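Local coordinates for protein Non-reducing end alpha-L-arabinofuranosidase BoGH43B (Bacteroides ovatus, PDB 5JOZ) that removes terminal non-reducing alpha-L-arabinofuranosyl residues from xyloglucan side branches, converting S units to X units during polysaccharide breakdown by a gut bacterium, at residues A[359-365]-A[479-485]; A[161-167]-A[210-214]. One frame throughout, in Å; residues are numbered along the deposited sequence.

Interaction 1: residues A[359-365]-A[479-485]; sequences SFIGRRQ and VFIGMYA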
loop_
_atom_site.group_PDB
_atom_site.type_symbol
_atom_site.label_atom_id
_atom_site.label_comp_id
_atom_site.label_asym_id
_atom_site.label_seq_id
_atom_site.Cartn_x
_atom_site.Cartn_y
_atom_site.Cartn_z
ATOM N N SER A 359 -6.910 4.219 -18.140
ATOM C CA SER A 359 -7.845 5.128 -17.478
ATOM C C SER A 359 -8.585 4.411 -16.314
ATOM O O SER A 359 -9.738 3.981 -16.427
ATOM C CB SER A 359 -8.823 5.722 -18.498
ATOM O OG SER A 359 -8.126 6.240 -19.628
ATOM N N PHE A 360 -7.873 4.290 -15.203
ATOM C CA PHE A 360 -8.331 3.597 -14.010
ATOM C C PHE A 360 -8.055 4.519 -12.838
ATOM O O PHE A 360 -6.979 5.115 -12.764
ATOM C CB PHE A 360 -7.562 2.278 -13.833
ATOM C CG PHE A 360 -7.814 1.587 -12.511
ATOM C CD1 PHE A 360 -7.087 1.934 -11.370
ATOM C CD2 PHE A 360 -8.751 0.572 -12.416
ATOM C CE1 PHE A 360 -7.309 1.299 -10.169
ATOM C CE2 PHE A 360 -8.982 -0.072 -11.215
ATOM C CZ PHE A 360 -8.261 0.294 -10.090
ATOM N N ILE A 361 -9.032 4.651 -11.949
ATOM C CA ILE A 361 -8.883 5.408 -10.709
ATOM C C ILE A 361 -9.570 4.599 -9.616
ATOM O O ILE A 361 -10.785 4.359 -9.664
ATOM C CB ILE A 361 -9.496 6.823 -10.800
ATOM C CG1 ILE A 361 -8.930 7.560 -12.033
ATOM C CG2 ILE A 361 -9.220 7.619 -9.515
ATOM C CD1 ILE A 361 -9.290 9.031 -12.155
ATOM N N GLY A 362 -8.791 4.161 -8.638
ATOM C CA GLY A 362 -9.319 3.260 -7.627
ATOM C C GLY A 362 -8.791 3.500 -6.242
ATOM O O GLY A 362 -7.982 4.401 -6.007
ATOM N N ARG A 363 -9.268 2.673 -5.321
ATOM C CA ARG A 363 -8.799 2.729 -3.967
ATOM C C ARG A 363 -8.714 1.357 -3.342
ATOM O O ARG A 363 -9.420 0.427 -3.744
ATOM C CB ARG A 363 -9.668 3.678 -3.150
ATOM C CG ARG A 363 -11.021 3.144 -2.729
ATOM C CD ARG A 363 -11.560 3.953 -1.567
ATOM N NE ARG A 363 -12.280 5.136 -2.001
ATOM C CZ ARG A 363 -12.809 6.032 -1.179
ATOM N NH1 ARG A 363 -12.692 5.908 0.138
ATOM N NH2 ARG A 363 -13.455 7.071 -1.684
ATOM N N ARG A 364 -7.850 1.270 -2.335
ATOM C CA ARG A 364 -7.597 0.051 -1.593
ATOM C C ARG A 364 -8.880 -0.517 -0.977
ATOM O O ARG A 364 -9.653 0.224 -0.366
ATOM C CB ARG A 364 -6.615 0.337 -0.457
ATOM C CG ARG A 364 -5.200 0.697 -0.887
ATOM C CD ARG A 364 -4.511 1.514 0.188
ATOM N NE ARG A 364 -3.137 1.884 -0.170
ATOM C CZ ARG A 364 -2.779 2.819 -1.058
ATOM N NH1 ARG A 364 -3.687 3.527 -1.740
ATOM N NH2 ARG A 364 -1.477 3.053 -1.273
ATOM N N GLN A 365 -9.115 -1.815 -1.151
ATOM C CA GLN A 365 -10.172 -2.485 -0.390
ATOM C C GLN A 365 -9.731 -2.612 1.077
ATOM O O GLN A 365 -8.942 -3.480 1.437
ATOM C CB GLN A 365 -10.525 -3.842 -0.975
ATOM C CG GLN A 365 -11.831 -4.382 -0.400
ATOM C CD GLN A 365 -12.122 -5.795 -0.825
ATOM O OE1 GLN A 365 -11.680 -6.230 -1.882
ATOM N NE2 GLN A 365 -12.879 -6.525 -0.001
ATOM N N VAL A 479 -6.079 -6.024 -3.266
ATOM C CA VAL A 479 -7.147 -5.581 -4.167
ATOM C C VAL A 479 -7.407 -4.064 -4.128
ATOM O O VAL A 479 -7.464 -3.453 -3.058
ATOM C CB VAL A 479 -8.463 -6.341 -3.859
ATOM C CG1 VAL A 479 -9.652 -5.715 -4.579
ATOM C CG2 VAL A 479 -8.325 -7.816 -4.238
ATOM N N PHE A 480 -7.564 -3.471 -5.304
ATOM C CA PHE A 480 -8.120 -2.125 -5.425
ATOM C C PHE A 480 -9.454 -2.231 -6.130
ATOM O O PHE A 480 -9.605 -3.036 -7.052
ATOM C CB PHE A 480 -7.211 -1.222 -6.247
ATOM C CG PHE A 480 -6.070 -0.647 -5.479
ATOM C CD1 PHE A 480 -5.069 -1.464 -5.000
ATOM C CD2 PHE A 480 -5.981 0.716 -5.259
ATOM C CE1 PHE A 480 -3.987 -0.939 -4.296
ATOM C CE2 PHE A 480 -4.907 1.250 -4.554
ATOM C CZ PHE A 480 -3.906 0.416 -4.076
ATOM N N ILE A 481 -10.403 -1.411 -5.713
ATOM C CA ILE A 481 -11.688 -1.288 -6.399
ATOM C C ILE A 481 -11.686 0.102 -7.002
ATOM O O ILE A 481 -11.368 1.068 -6.311
ATOM C CB ILE A 481 -12.864 -1.537 -5.439
ATOM C CG1 ILE A 481 -12.729 -2.965 -4.880
ATOM C CG2 ILE A 481 -14.206 -1.342 -6.141
ATOM C CD1 ILE A 481 -13.919 -3.495 -4.120
ATOM N N GLY A 482 -11.995 0.198 -8.296
ATOM C CA GLY A 482 -11.888 1.461 -9.004
ATOM C C GLY A 482 -12.759 1.659 -10.228
ATOM O O GLY A 482 -13.250 0.709 -10.828
ATOM N N MET A 483 -12.909 2.928 -10.589
ATOM C CA MET A 483 -13.581 3.356 -11.819
ATOM C C MET A 483 -12.639 3.097 -12.985
ATOM O O MET A 483 -11.418 3.203 -12.839
ATOM C CB MET A 483 -13.941 4.841 -11.744
ATOM C CG MET A 483 -14.911 5.154 -10.618
ATOM S SD MET A 483 -15.052 6.890 -10.188
ATOM C CE MET A 483 -13.483 7.164 -9.373
ATOM N N TYR A 484 -13.209 2.756 -14.131
ATOM C CA TYR A 484 -12.428 2.291 -15.274
ATOM C C TYR A 484 -13.126 2.614 -16.591
ATOM O O TYR A 484 -14.350 2.524 -16.677
ATOM C CB TYR A 484 -12.219 0.781 -15.159
ATOM C CG TYR A 484 -11.427 0.151 -16.276
ATOM C CD1 TYR A 484 -10.082 0.451 -16.446
ATOM C CD2 TYR A 484 -12.014 -0.779 -17.152
ATOM C CE1 TYR A 484 -9.333 -0.146 -17.450
ATOM C CE2 TYR A 484 -11.271 -1.382 -18.166
ATOM C CZ TYR A 484 -9.930 -1.057 -18.308
ATOM O OH TYR A 484 -9.162 -1.618 -19.301
ATOM N N ALA A 485 -12.327 2.985 -17.593
ATOM C CA ALA A 485 -12.765 3.129 -18.971
ATOM C C ALA A 485 -11.665 2.660 -19.943
ATOM O O ALA A 485 -10.501 2.971 -19.758
ATOM C CB ALA A 485 -13.112 4.582 -19.244
HETATM O O HOH W 1 -8.122 3.428 -20.888
#
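Phe360 swings its ring obliquely against Gly482 of the partner strand, with Phe360 CE2 4.0 Å from Gly482 CA. What puts it there is a first torsion that carries CG anti to the backbone N (chi1 171°). The rim of the ring ends near Phe480 CB, while Phe360 CB meets the edge of the Tyr484 ring at CD1, 4.1 Å away. Two glycines make room: Gly362 and Gly482 pair with their CA atoms only 3.4 Å apart, and a CB on Gly482 would collide with Phe360 CZ. Next along, Arg364 and Phe480 run side by side in the same direction. Arg364 CG rests 3.5 Å from Phe480 CZ, and the guanidinium turns one face to that atom with the two planes 57° apart; its NE is hydrogen-bonded to Met13 O. On the face opposite Phe360 and Tyr484, Met483 bends back at its thioether so that CE comes 4.2 Å from Ile361 CB, and both side chains pack on Leu343 and Leu345. Paired backbone bonds join Ile361 with Met483 and Arg363 with Ile481. Through Ile361 and Met483 this sheet meets strands 343-345 and 496-505 of the other, the face-to-face packing of the concanavalin A-like beta-sandwich, here the C-terminal domain.

Interaction 2: residues A[161-167]-A[210-214]; sequences EALRKVA and PWGPY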
loop_
_atom_site.group_PDB
_atom_site.type_symbol
_atom_site.label_atom_id
_atom_site.label_comp_id
_atom_site.label_asym_id
_atom_site.label_seq_id
_atom_site.Cartn_x
_atom_site.Cartn_y
_atom_site.Cartn_z
ATOM N N GLU A 161 31.232 8.222 4.025
ATOM C CA GLU A 161 31.877 6.958 4.431
ATOM C C GLU A 161 31.195 5.855 3.627
ATOM O O GLU A 161 29.973 5.711 3.684
ATOM C CB GLU A 161 31.756 6.686 5.947
ATOM C CG GLU A 161 32.140 7.867 6.846
ATOM C CD GLU A 161 32.161 7.553 8.350
ATOM O OE1 GLU A 161 31.682 8.416 9.130
ATOM O OE2 GLU A 161 32.670 6.473 8.759
ATOM N N ALA A 162 31.977 5.088 2.873
ATOM C CA ALA A 162 31.419 4.118 1.932
ATOM C C ALA A 162 30.809 2.907 2.614
ATOM O O ALA A 162 31.155 2.569 3.746
ATOM C CB ALA A 162 32.473 3.666 0.946
ATOM N N LEU A 163 29.907 2.262 1.880
ATOM C CA LEU A 163 29.263 1.036 2.306
ATOM C C LEU A 163 30.277 -0.040 2.640
ATOM O O LEU A 163 31.216 -0.245 1.881
ATOM C CB LEU A 163 28.369 0.482 1.193
ATOM C CG LEU A 163 27.164 1.291 0.735
ATOM C CD1 LEU A 163 26.383 0.470 -0.274
ATOM C CD2 LEU A 163 26.283 1.682 1.908
ATOM N N ARG A 164 30.069 -0.729 3.761
ATOM C CA ARG A 164 30.779 -1.976 4.051
ATOM C C ARG A 164 29.908 -2.943 4.861
ATOM O O ARG A 164 29.008 -2.515 5.593
ATOM C CB ARG A 164 32.082 -1.683 4.790
ATOM C CG ARG A 164 31.932 -1.299 6.255
ATOM C CD ARG A 164 33.106 -0.447 6.722
ATOM N NE ARG A 164 32.992 0.922 6.215
ATOM C CZ ARG A 164 33.980 1.816 6.165
ATOM N NH1 ARG A 164 35.211 1.522 6.593
ATOM N NH2 ARG A 164 33.727 3.031 5.675
ATOM N N LYS A 165 30.197 -4.239 4.728
ATOM C CA LYS A 165 29.533 -5.283 5.518
ATOM C C LYS A 165 29.836 -5.099 7.016
ATOM O O LYS A 165 31.007 -5.000 7.418
ATOM C CB LYS A 165 29.963 -6.676 5.031
ATOM C CG LYS A 165 29.390 -7.876 5.790
ATOM C CD LYS A 165 29.866 -9.187 5.148
ATOM C CE LYS A 165 29.788 -10.402 6.073
ATOM N NZ LYS A 165 28.433 -11.026 6.128
ATOM N N VAL A 166 28.769 -5.016 7.812
ATOM C CA VAL A 166 28.862 -4.911 9.276
ATOM C C VAL A 166 28.229 -6.095 10.023
ATOM O O VAL A 166 28.595 -6.372 11.159
ATOM C CB VAL A 166 28.233 -3.593 9.802
ATOM C CG1 VAL A 166 28.942 -2.393 9.215
ATOM C CG2 VAL A 166 26.728 -3.512 9.513
ATOM N N ALA A 167 27.261 -6.772 9.415
ATOM C CA ALA A 167 26.577 -7.897 10.073
ATOM C C ALA A 167 25.924 -8.734 9.001
ATOM O O ALA A 167 26.110 -8.458 7.828
ATOM C CB ALA A 167 25.531 -7.376 11.055
ATOM N N PRO A 210 29.010 0.974 15.651
ATOM C CA PRO A 210 28.204 0.853 14.429
ATOM C C PRO A 210 28.714 -0.205 13.458
ATOM O O PRO A 210 27.911 -0.899 12.813
ATOM C CB PRO A 210 28.344 2.234 13.763
ATOM C CG PRO A 210 28.866 3.156 14.801
ATOM C CD PRO A 210 29.633 2.309 15.771
ATOM N N TRP A 211 30.041 -0.330 13.376
ATOM C CA TRP A 211 30.697 -1.150 12.362
ATOM C C TRP A 211 30.851 -2.604 12.778
ATOM O O TRP A 211 31.449 -3.387 12.040
ATOM C CB TRP A 211 32.065 -0.537 11.973
ATOM C CG TRP A 211 31.970 0.956 11.738
ATOM C CD1 TRP A 211 32.372 1.951 12.592
ATOM C CD2 TRP A 211 31.378 1.612 10.614
ATOM N NE1 TRP A 211 32.081 3.183 12.056
ATOM C CE2 TRP A 211 31.471 3.006 10.845
ATOM C CE3 TRP A 211 30.773 1.158 9.432
ATOM C CZ2 TRP A 211 30.998 3.951 9.930
ATOM C CZ3 TRP A 211 30.303 2.097 8.519
ATOM C CH2 TRP A 211 30.421 3.480 8.773
ATOM N N GLY A 212 30.322 -2.971 13.945
ATOM C CA GLY A 212 30.324 -4.363 14.395
ATOM C C GLY A 212 31.534 -4.723 15.247
ATOM O O GLY A 212 32.328 -3.845 15.577
ATOM N N PRO A 213 31.697 -5.998 15.614
ATOM C CA PRO A 213 30.802 -7.089 15.244
ATOM C C PRO A 213 29.516 -7.115 16.082
ATOM O O PRO A 213 29.512 -6.691 17.245
ATOM C CB PRO A 213 31.656 -8.326 15.524
ATOM C CG PRO A 213 32.481 -7.928 16.704
ATOM C CD PRO A 213 32.682 -6.431 16.624
ATOM N N TYR A 214 28.439 -7.606 15.473
ATOM C CA TYR A 214 27.128 -7.671 16.113
ATOM C C TYR A 214 26.885 -9.064 16.641
ATOM O O TYR A 214 27.300 -10.048 16.021
ATOM C CB TYR A 214 26.012 -7.297 15.130
ATOM C CG TYR A 214 25.955 -5.821 14.809
ATOM C CD1 TYR A 214 26.891 -5.239 13.949
ATOM C CD2 TYR A 214 24.978 -5.002 15.367
ATOM C CE1 TYR A 214 26.855 -3.888 13.652
ATOM C CE2 TYR A 214 24.930 -3.645 15.082
ATOM C CZ TYR A 214 25.863 -3.093 14.219
ATOM O OH TYR A 214 25.812 -1.757 13.921
HETATM O O HOH W 2 28.903 -8.489 12.801
#
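At the junction of two blades of the five-bladed beta-propeller of family 43, the outermost strand of one, carrying Arg164 and Val166, meets a loop of the next at Trp211 and Tyr214. Trp211 gives the largest surface. Arg164 lies over the face of its indole in a cation-pi contact, Arg164 CZ 4.7 Å from the centroid of the Trp211 six-membered ring, the guanidinium and ring planes being 51° apart. A bend at chi3 (76°) folds the arginine back, and NH2 donates to Ala162 O at 3.2 Å, which helps hold the group over the indole. Glu161 crosses the indole at about a right angle, OE2 3.2 Å from Trp211 CZ2, while its OE1 forms a salt bridge with Lys135. Val166 CG1 fills the next position, 4.0 Å from Trp211 CE3. Tyr214 runs alongside Val166, its CD1 3.8 Å from Ala167 CB, and its hydroxyl donates to Pro210 O at 2.5 Å, spanning the turn. A leucine in place of Tyr214 would probably leave Pro210 O without this donor and the loop freer to shift. Water 2 links Val166 O to Tyr214 N. Pro210 and Tyr214 also touch Phe180 and Tyr187 of strands 176-183 and 186-193, whereas Trp211 leans on Leu149 of strand 146-152.

In the fold
The two contacts illustrate how an all-beta enzyme joins its parts at different levels. Interaction 1 is a buried strand pairing within the C-terminal sandwich, whereas interaction 2 is a surface junction between two propeller blades. They lie on opposite sides of the chain's centre, with their own centres 44 Å apart and nearest atoms about 28 Å apart, so neither touches the other. Interaction 1 is the one near the functional sites: the side chain of Arg364 is about 11 Å from that of Asp16, the inferred proton acceptor, and that of Met483 about 10 Å from the bound calcium ion. Residues 161-167 and 210-214 are remote from these sites.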